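Carbon monoxide oxidation system transcription regulator CooA-1 (Carboxydothermus hydrogenoformans, PDB 2HKX) binds heme and carbon monoxide and probably acts as a CO-sensing, DNA-binding transcription factor. Local coordinates at residues V59-E64 against T83-Q88; D65-L70 against I174-G179. The protein carries 2 engineered substitutions. All coordinates share one frame; numbering follows the deposited sequence.

Contact 1 (V59-E64 against T83-Q88). With HEM (protoporphyrin IX containing Fe), chain C.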
loop_
_atom_site.group_PDB
_atom_site.type_symbol
_atom_site.label_atom_id
_atom_site.label_comp_id
_atom_site.label_asym_id
_atom_site.label_seq_id
_atom_site.Cartn_x
_atom_site.Cartn_y
_atom_site.Cartn_z
ATOM N N VAL A 59 -3.709 11.160 1.511
ATOM C CA VAL A 59 -2.479 10.924 2.258
ATOM C C VAL A 59 -1.411 11.369 1.317
ATOM O O VAL A 59 -1.391 10.959 0.157
ATOM C CB VAL A 59 -2.305 9.426 2.636
ATOM C CG1 VAL A 59 -0.957 9.192 3.316
ATOM C CG2 VAL A 59 -3.496 8.949 3.497
ATOM N N TYR A 60 -0.550 12.268 1.777
ATOM C CA TYR A 60 0.416 12.814 0.867
ATOM C C TYR A 60 1.696 13.203 1.549
ATOM O O TYR A 60 1.736 13.497 2.741
ATOM C CB TYR A 60 -0.171 13.974 0.047
ATOM C CG TYR A 60 -0.515 15.226 0.863
ATOM C CD1 TYR A 60 -1.729 15.329 1.506
ATOM C CD2 TYR A 60 0.355 16.304 0.932
ATOM C CE1 TYR A 60 -2.073 16.447 2.222
ATOM C CE2 TYR A 60 0.029 17.444 1.662
ATOM C CZ TYR A 60 -1.196 17.495 2.318
ATOM O OH TYR A 60 -1.598 18.602 3.048
ATOM N N LEU A 61 2.744 13.233 0.747
ATOM C CA LEU A 61 4.037 13.735 1.166
ATOM C C LEU A 61 4.121 15.195 0.728
ATOM O O LEU A 61 3.550 15.518 -0.316
ATOM C CB LEU A 61 5.052 12.932 0.388
ATOM C CG LEU A 61 5.601 11.640 0.972
ATOM C CD1 LEU A 61 4.907 11.050 2.207
ATOM C CD2 LEU A 61 5.977 10.635 -0.086
ATOM N N ALA A 62 4.846 16.051 1.487
ATOM C CA ALA A 62 5.087 17.450 1.131
ATOM C C ALA A 62 6.540 17.872 1.392
ATOM O O ALA A 62 7.193 17.413 2.334
ATOM C CB ALA A 62 4.149 18.387 1.885
ATOM N N TYR A 63 7.039 18.768 0.553
ATOM C CA TYR A 63 8.411 19.211 0.640
ATOM C C TYR A 63 8.447 20.545 -0.062
ATOM O O TYR A 63 8.166 20.620 -1.264
ATOM C CB TYR A 63 9.333 18.200 -0.046
ATOM C CG TYR A 63 10.736 18.695 -0.270
ATOM C CD1 TYR A 63 11.108 19.230 -1.498
ATOM C CD2 TYR A 63 11.686 18.612 0.736
ATOM C CE1 TYR A 63 12.399 19.699 -1.716
ATOM C CE2 TYR A 63 12.979 19.069 0.538
ATOM C CZ TYR A 63 13.332 19.614 -0.688
ATOM O OH TYR A 63 14.620 20.096 -0.886
ATOM N N GLU A 64 8.780 21.590 0.698
ATOM C CA GLU A 64 8.680 22.964 0.240
ATOM C C GLU A 64 7.295 23.245 -0.300
ATOM O O GLU A 64 6.309 23.136 0.420
ATOM C CB GLU A 64 9.773 23.268 -0.786
ATOM C CG GLU A 64 11.149 23.104 -0.176
ATOM C CD GLU A 64 12.258 23.442 -1.129
ATOM O OE1 GLU A 64 13.413 23.589 -0.653
ATOM O OE2 GLU A 64 11.977 23.564 -2.345
ATOM N N THR A 83 3.084 8.209 10.530
ATOM C CA THR A 83 3.655 8.260 9.214
ATOM C C THR A 83 4.165 9.684 8.957
ATOM O O THR A 83 3.648 10.638 9.538
ATOM C CB THR A 83 2.577 7.787 8.197
ATOM O OG1 THR A 83 3.037 6.622 7.517
ATOM C CG2 THR A 83 2.168 8.854 7.233
ATOM N N ARG A 84 5.179 9.818 8.104
ATOM C CA ARG A 84 5.699 11.134 7.653
ATOM C C ARG A 84 4.759 11.890 6.725
ATOM O O ARG A 84 5.114 12.946 6.163
ATOM C CB ARG A 84 7.012 10.938 6.904
ATOM C CG ARG A 84 6.830 10.531 5.425
ATOM C CD ARG A 84 8.144 10.081 4.813
ATOM N NE ARG A 84 8.373 8.719 5.277
ATOM C CZ ARG A 84 9.550 8.148 5.502
ATOM N NH1 ARG A 84 10.687 8.814 5.308
ATOM N NH2 ARG A 84 9.560 6.897 5.908
ATOM N N ALA A 85 3.563 11.378 6.537
ATOM C CA ALA A 85 2.674 11.956 5.548
ATOM C C ALA A 85 1.662 12.907 6.154
ATOM O O ALA A 85 1.265 12.761 7.312
ATOM C CB ALA A 85 1.975 10.879 4.806
ATOM N N PHE A 86 1.265 13.898 5.360
ATOM C CA PHE A 86 0.135 14.726 5.695
ATOM C C PHE A 86 -1.147 13.992 5.366
ATOM O O PHE A 86 -1.161 13.115 4.514
ATOM C CB PHE A 86 0.202 16.050 4.952
ATOM C CG PHE A 86 1.271 16.964 5.464
ATOM C CD1 PHE A 86 2.599 16.797 5.071
ATOM C CD2 PHE A 86 0.952 17.974 6.365
ATOM C CE1 PHE A 86 3.589 17.638 5.560
ATOM C CE2 PHE A 86 1.948 18.829 6.866
ATOM C CZ PHE A 86 3.264 18.654 6.468
ATOM N N ILE A 87 -2.214 14.346 6.074
ATOM C CA ILE A 87 -3.536 13.733 5.881
ATOM C C ILE A 87 -4.556 14.868 5.896
ATOM O O ILE A 87 -4.696 15.563 6.889
ATOM C CB ILE A 87 -3.861 12.650 6.969
ATOM C CG1 ILE A 87 -2.732 11.607 7.043
ATOM C CG2 ILE A 87 -5.218 11.984 6.670
ATOM C CD1 ILE A 87 -2.829 10.607 8.144
ATOM N N GLN A 88 -5.239 15.051 4.766
ATOM C CA GLN A 88 -6.120 16.172 4.549
ATOM C C GLN A 88 -7.499 15.683 4.098
ATOM O O GLN A 88 -7.624 14.725 3.311
ATOM C CB GLN A 88 -5.505 17.124 3.489
ATOM C CG GLN A 88 -6.403 18.258 2.976
ATOM C CD GLN A 88 -5.707 19.226 2.016
ATOM O OE1 GLN A 88 -5.618 20.432 2.291
ATOM N NE2 GLN A 88 -5.256 18.722 0.871
HETATM C CHA HEM C . 4.772 2.761 9.876
HETATM C CHB HEM C . 0.452 2.109 7.808
HETATM C CHC HEM C . -1.378 0.350 11.990
HETATM C CHD HEM C . 3.117 0.122 13.714
HETATM C C1A HEM C . 3.778 2.800 8.926
HETATM C C2A HEM C . 3.848 3.358 7.593
HETATM C C3A HEM C . 2.662 3.163 7.021
HETATM C C4A HEM C . 1.781 2.495 7.975
HETATM C CMA HEM C . 2.261 3.588 5.591
HETATM C CAA HEM C . 5.083 4.060 6.958
HETATM C CBA HEM C . 5.801 4.917 8.020
HETATM C CGA HEM C . 6.324 6.271 7.562
HETATM O O1A HEM C . 7.556 6.429 7.471
HETATM O O2A HEM C . 5.538 7.217 7.306
HETATM C C1B HEM C . -0.419 1.570 8.753
HETATM C C2B HEM C . -1.799 1.180 8.516
HETATM C C3B HEM C . -2.299 0.699 9.671
HETATM C C4B HEM C . -1.260 0.761 10.680
HETATM C CMB HEM C . -2.548 1.319 7.167
HETATM C CAB HEM C . -3.728 0.165 9.921
HETATM C CBB HEM C . -4.301 -0.732 9.091
HETATM C C1C HEM C . -0.330 0.077 12.832
HETATM C C2C HEM C . -0.381 -0.622 14.111
HETATM C C3C HEM C . 0.861 -0.688 14.595
HETATM C C4C HEM C . 1.744 -0.029 13.625
HETATM C CMC HEM C . -1.631 -1.195 14.803
HETATM C CAC HEM C . 1.266 -1.354 15.937
HETATM C CBC HEM C . 2.019 -0.692 16.846
HETATM C C1D HEM C . 3.930 0.848 12.853
HETATM C C2D HEM C . 5.320 1.112 13.167
HETATM C C3D HEM C . 5.876 1.952 11.994
HETATM C C4D HEM C . 4.738 2.072 11.073
HETATM C CMD HEM C . 6.035 0.636 14.452
HETATM C CAD HEM C . 7.337 2.496 11.848
HETATM C CBD HEM C . 7.744 3.614 12.850
HETATM C CGD HEM C . 8.753 3.269 13.973
HETATM O O1D HEM C . 10.005 3.424 13.819
HETATM O O2D HEM C . 8.321 2.846 15.083
HETATM N NA HEM C . 2.507 2.315 9.113
HETATM N NB HEM C . -0.144 1.299 10.089
HETATM N NC HEM C . 0.981 0.409 12.563
HETATM N ND HEM C . 3.600 1.421 11.611
HETATM FE FE HEM C . 1.685 1.411 10.813
HETATM O O HOH W 1 5.739 14.676 4.175
#
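Tyr60 and Phe86 exchange both backbone hydrogen bonds of one antiparallel hydrogen-bonded pair: Phe86 N to Tyr60 O at 2.7 Å, and Tyr60 N to Phe86 O at 2.9 Å. In the loop before strand 86-89 a water bridges the segments, accepting from Ala62 N and donating to Arg84 O. There the 83-88 segment turns to the heme. Arg84 NH2 makes a weak hydrogen bond of 2.6 Å to heme O1A, which lies at the edge of the guanidinium; Thr83 OG1 and Arg84 N reach the other propionate oxygen, whose position is less certain. A bend at chi3 (78°) swings the guanidinium round to the carboxylate, while Arg84 CG rests against Leu61 CD1.

The packing splits between the faces of the sheet. With CG set between the backbone N and the carbonyl carbon (chi1 67°), the Tyr60 ring lies over Phe86 CB, a CH-pi contact 3.5 Å from CB to the ring centroid. The two rings run near parallel, planes 20° apart, but slid so far that they barely overlap. Ala62 CB touches Phe86 CE1. On the Val59 and Ile87 face, Val59 CG1 meets Ala85 CB at 3.7 Å. The propionate-binding loop thus leads directly into a paired strand of the cyclic-nucleotide-binding-type beta domain.

Contact 2 (D65-L70 against I174-G179); sequences DKEFTL and IALMLG
A single backbone hydrogen bond joins strand to helix, from Thr69 N to Leu176 O at 3.0 Å. Its N-H...O angle is 154°, but the donor stands above the carbonyl plane, 57° out of it. The same oxygen receives a CA-H...O contact from Phe68 CA at 3.4 Å, so two adjacent strand residues converge on one carbonyl near the helix C terminus.

Phe68 has its ring carbons against the helix backbone: CD1 lies 3.3 Å from Leu176 O, and CE1 is 3.2 Å from Met177 O. With CG anti to the backbone N (chi1 178°), the ring reaches the place where Gly179 leaves the helix with positive phi, and Gly179 CA meets its edge.

Strand 66-74 belongs to the cyclic-nucleotide-binding-type beta domain and helix 171-178 to the CRP-like helix-turn-helix domain, so this is a domain interface; the segments cross nearly at right angles.

Side-chain packing flanks the bond: the Leu176 CD2 methyl sits 3.4 Å from the carbonyl O of Glu67, and Thr69 CB meets Met177 CG at 3.8 Å. Arg58 NH2 makes a salt bridge with Glu67 OE2 and a hydrogen bond with Thr69 OG1, while Gln4 NE2 bonds to Thr69 O and Met177 O.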
loop_
_atom_site.group_PDB
_atom_site.type_symbol
_atom_site.label_atom_id
_atom_site.label_comp_id
_atom_site.label_asym_id
_atom_site.label_seq_id
_atom_site.Cartn_x
_atom_site.Cartn_y
_atom_site.Cartn_z
ATOM N N ASP A 65 7.210 23.566 -1.581
ATOM C CA ASP A 65 5.921 23.918 -2.182
ATOM C C ASP A 65 5.348 22.758 -2.997
ATOM O O ASP A 65 4.327 22.897 -3.654
ATOM C CB ASP A 65 6.017 25.252 -2.982
ATOM C CG ASP A 65 7.045 25.194 -4.140
ATOM O OD1 ASP A 65 7.927 24.297 -4.147
ATOM O OD2 ASP A 65 6.967 26.060 -5.053
ATOM N N LYS A 66 5.991 21.587 -2.907
ATOM C CA LYS A 66 5.579 20.427 -3.668
ATOM C C LYS A 66 4.841 19.424 -2.807
ATOM O O LYS A 66 5.074 19.344 -1.596
ATOM C CB LYS A 66 6.798 19.738 -4.251
ATOM C CG LYS A 66 7.904 20.674 -4.668
ATOM C CD LYS A 66 7.923 20.901 -6.146
ATOM C CE LYS A 66 9.370 21.033 -6.627
ATOM N NZ LYS A 66 10.113 19.716 -6.470
ATOM N N GLU A 67 3.996 18.620 -3.459
ATOM C CA GLU A 67 3.273 17.513 -2.846
ATOM C C GLU A 67 3.214 16.315 -3.784
ATOM O O GLU A 67 3.247 16.462 -5.004
ATOM C CB GLU A 67 1.838 17.921 -2.497
ATOM C CG GLU A 67 1.739 19.139 -1.573
ATOM C CD GLU A 67 0.311 19.483 -1.238
ATOM O OE1 GLU A 67 0.077 20.408 -0.403
ATOM O OE2 GLU A 67 -0.574 18.798 -1.800
ATOM N N PHE A 68 3.051 15.131 -3.195
ATOM C CA PHE A 68 2.848 13.916 -3.954
ATOM C C PHE A 68 1.791 13.099 -3.211
ATOM O O PHE A 68 1.961 12.786 -2.049
ATOM C CB PHE A 68 4.179 13.151 -4.109
ATOM C CG PHE A 68 4.041 11.866 -4.848
ATOM C CD1 PHE A 68 4.067 11.841 -6.248
ATOM C CD2 PHE A 68 3.893 10.667 -4.152
ATOM C CE1 PHE A 68 3.928 10.676 -6.935
ATOM C CE2 PHE A 68 3.747 9.466 -4.852
ATOM C CZ PHE A 68 3.759 9.472 -6.232
ATOM N N THR A 69 0.681 12.811 -3.872
ATOM C CA THR A 69 -0.368 12.055 -3.264
ATOM C C THR A 69 -0.048 10.550 -3.288
ATOM O O THR A 69 0.197 9.984 -4.339
ATOM C CB THR A 69 -1.720 12.344 -3.959
ATOM O OG1 THR A 69 -2.008 13.748 -3.851
ATOM C CG2 THR A 69 -2.883 11.507 -3.319
ATOM N N LEU A 70 -0.061 9.928 -2.121
ATOM C CA LEU A 70 0.201 8.480 -2.004
ATOM C C LEU A 70 -1.082 7.692 -2.165
ATOM O O LEU A 70 -1.109 6.646 -2.812
ATOM C CB LEU A 70 0.824 8.131 -0.635
ATOM C CG LEU A 70 2.190 8.770 -0.348
ATOM C CD1 LEU A 70 2.506 8.754 1.126
ATOM C CD2 LEU A 70 3.309 8.114 -1.148
ATOM N N ILE A 174 -4.748 14.395 -10.438
ATOM C CA ILE A 174 -4.023 13.359 -11.159
ATOM C C ILE A 174 -2.528 13.658 -11.171
ATOM O O ILE A 174 -1.740 12.796 -10.824
ATOM C CB ILE A 174 -4.541 13.167 -12.613
ATOM C CG1 ILE A 174 -6.045 12.854 -12.645
ATOM C CG2 ILE A 174 -3.769 12.068 -13.345
ATOM C CD1 ILE A 174 -6.430 11.777 -11.713
ATOM N N ALA A 175 -2.136 14.865 -11.561
ATOM C CA ALA A 175 -0.728 15.237 -11.614
ATOM C C ALA A 175 0.012 14.987 -10.299
ATOM O O ALA A 175 1.113 14.452 -10.307
ATOM C CB ALA A 175 -0.589 16.722 -12.040
ATOM N N LEU A 176 -0.604 15.338 -9.169
ATOM C CA LEU A 176 -0.023 15.063 -7.858
ATOM C C LEU A 176 0.195 13.579 -7.539
ATOM O O LEU A 176 1.099 13.247 -6.793
ATOM C CB LEU A 176 -0.815 15.750 -6.742
ATOM C CG LEU A 176 -0.850 17.282 -6.710
ATOM C CD1 LEU A 176 -1.787 17.771 -5.635
ATOM C CD2 LEU A 176 0.535 17.907 -6.523
ATOM N N MET A 177 -0.613 12.697 -8.129
ATOM C CA MET A 177 -0.477 11.249 -7.936
ATOM C C MET A 177 0.645 10.616 -8.805
ATOM O O MET A 177 1.292 9.612 -8.411
ATOM C CB MET A 177 -1.798 10.557 -8.248
ATOM C CG MET A 177 -2.850 10.744 -7.190
ATOM S SD MET A 177 -4.340 9.849 -7.639
ATOM C CE MET A 177 -5.338 10.261 -6.247
ATOM N N LEU A 178 0.871 11.246 -9.956
ATOM C CA LEU A 178 1.867 10.812 -10.939
ATOM C C LEU A 178 3.234 11.469 -10.818
ATOM O O LEU A 178 4.207 10.994 -11.396
ATOM C CB LEU A 178 1.330 11.040 -12.363
ATOM C CG LEU A 178 -0.020 10.370 -12.688
ATOM C CD1 LEU A 178 -0.369 10.583 -14.142
ATOM C CD2 LEU A 178 -0.086 8.857 -12.299
ATOM N N GLY A 179 3.293 12.579 -10.100
ATOM C CA GLY A 179 4.529 13.316 -9.874
ATOM C C GLY A 179 4.900 14.214 -11.032
ATOM O O GLY A 179 6.091 14.389 -11.323
#

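In the fold
Following the chain from the N terminus, past the first helix and strands, strand 56-63 is reached; the chain then turns and comes back along strand 66-74, so the first segments of the two contacts form one hairpin, its backbone hydrogen bonds including Val59 O to Leu70 N. Contact 1 then closes a short loop of 18 residues, when strand 86-89 pairs with the other side of strand 56-63. Contact 2 closes a far longer one of 103 residues, spanning the later beta strands, the long helix 111-137 and helix 140-155 before helix 171-178 returns to strand 66-74. The two loops cross. Together they join heme pocket, sheet and DNA-binding-type domain, and both contacts also touch the second subunit.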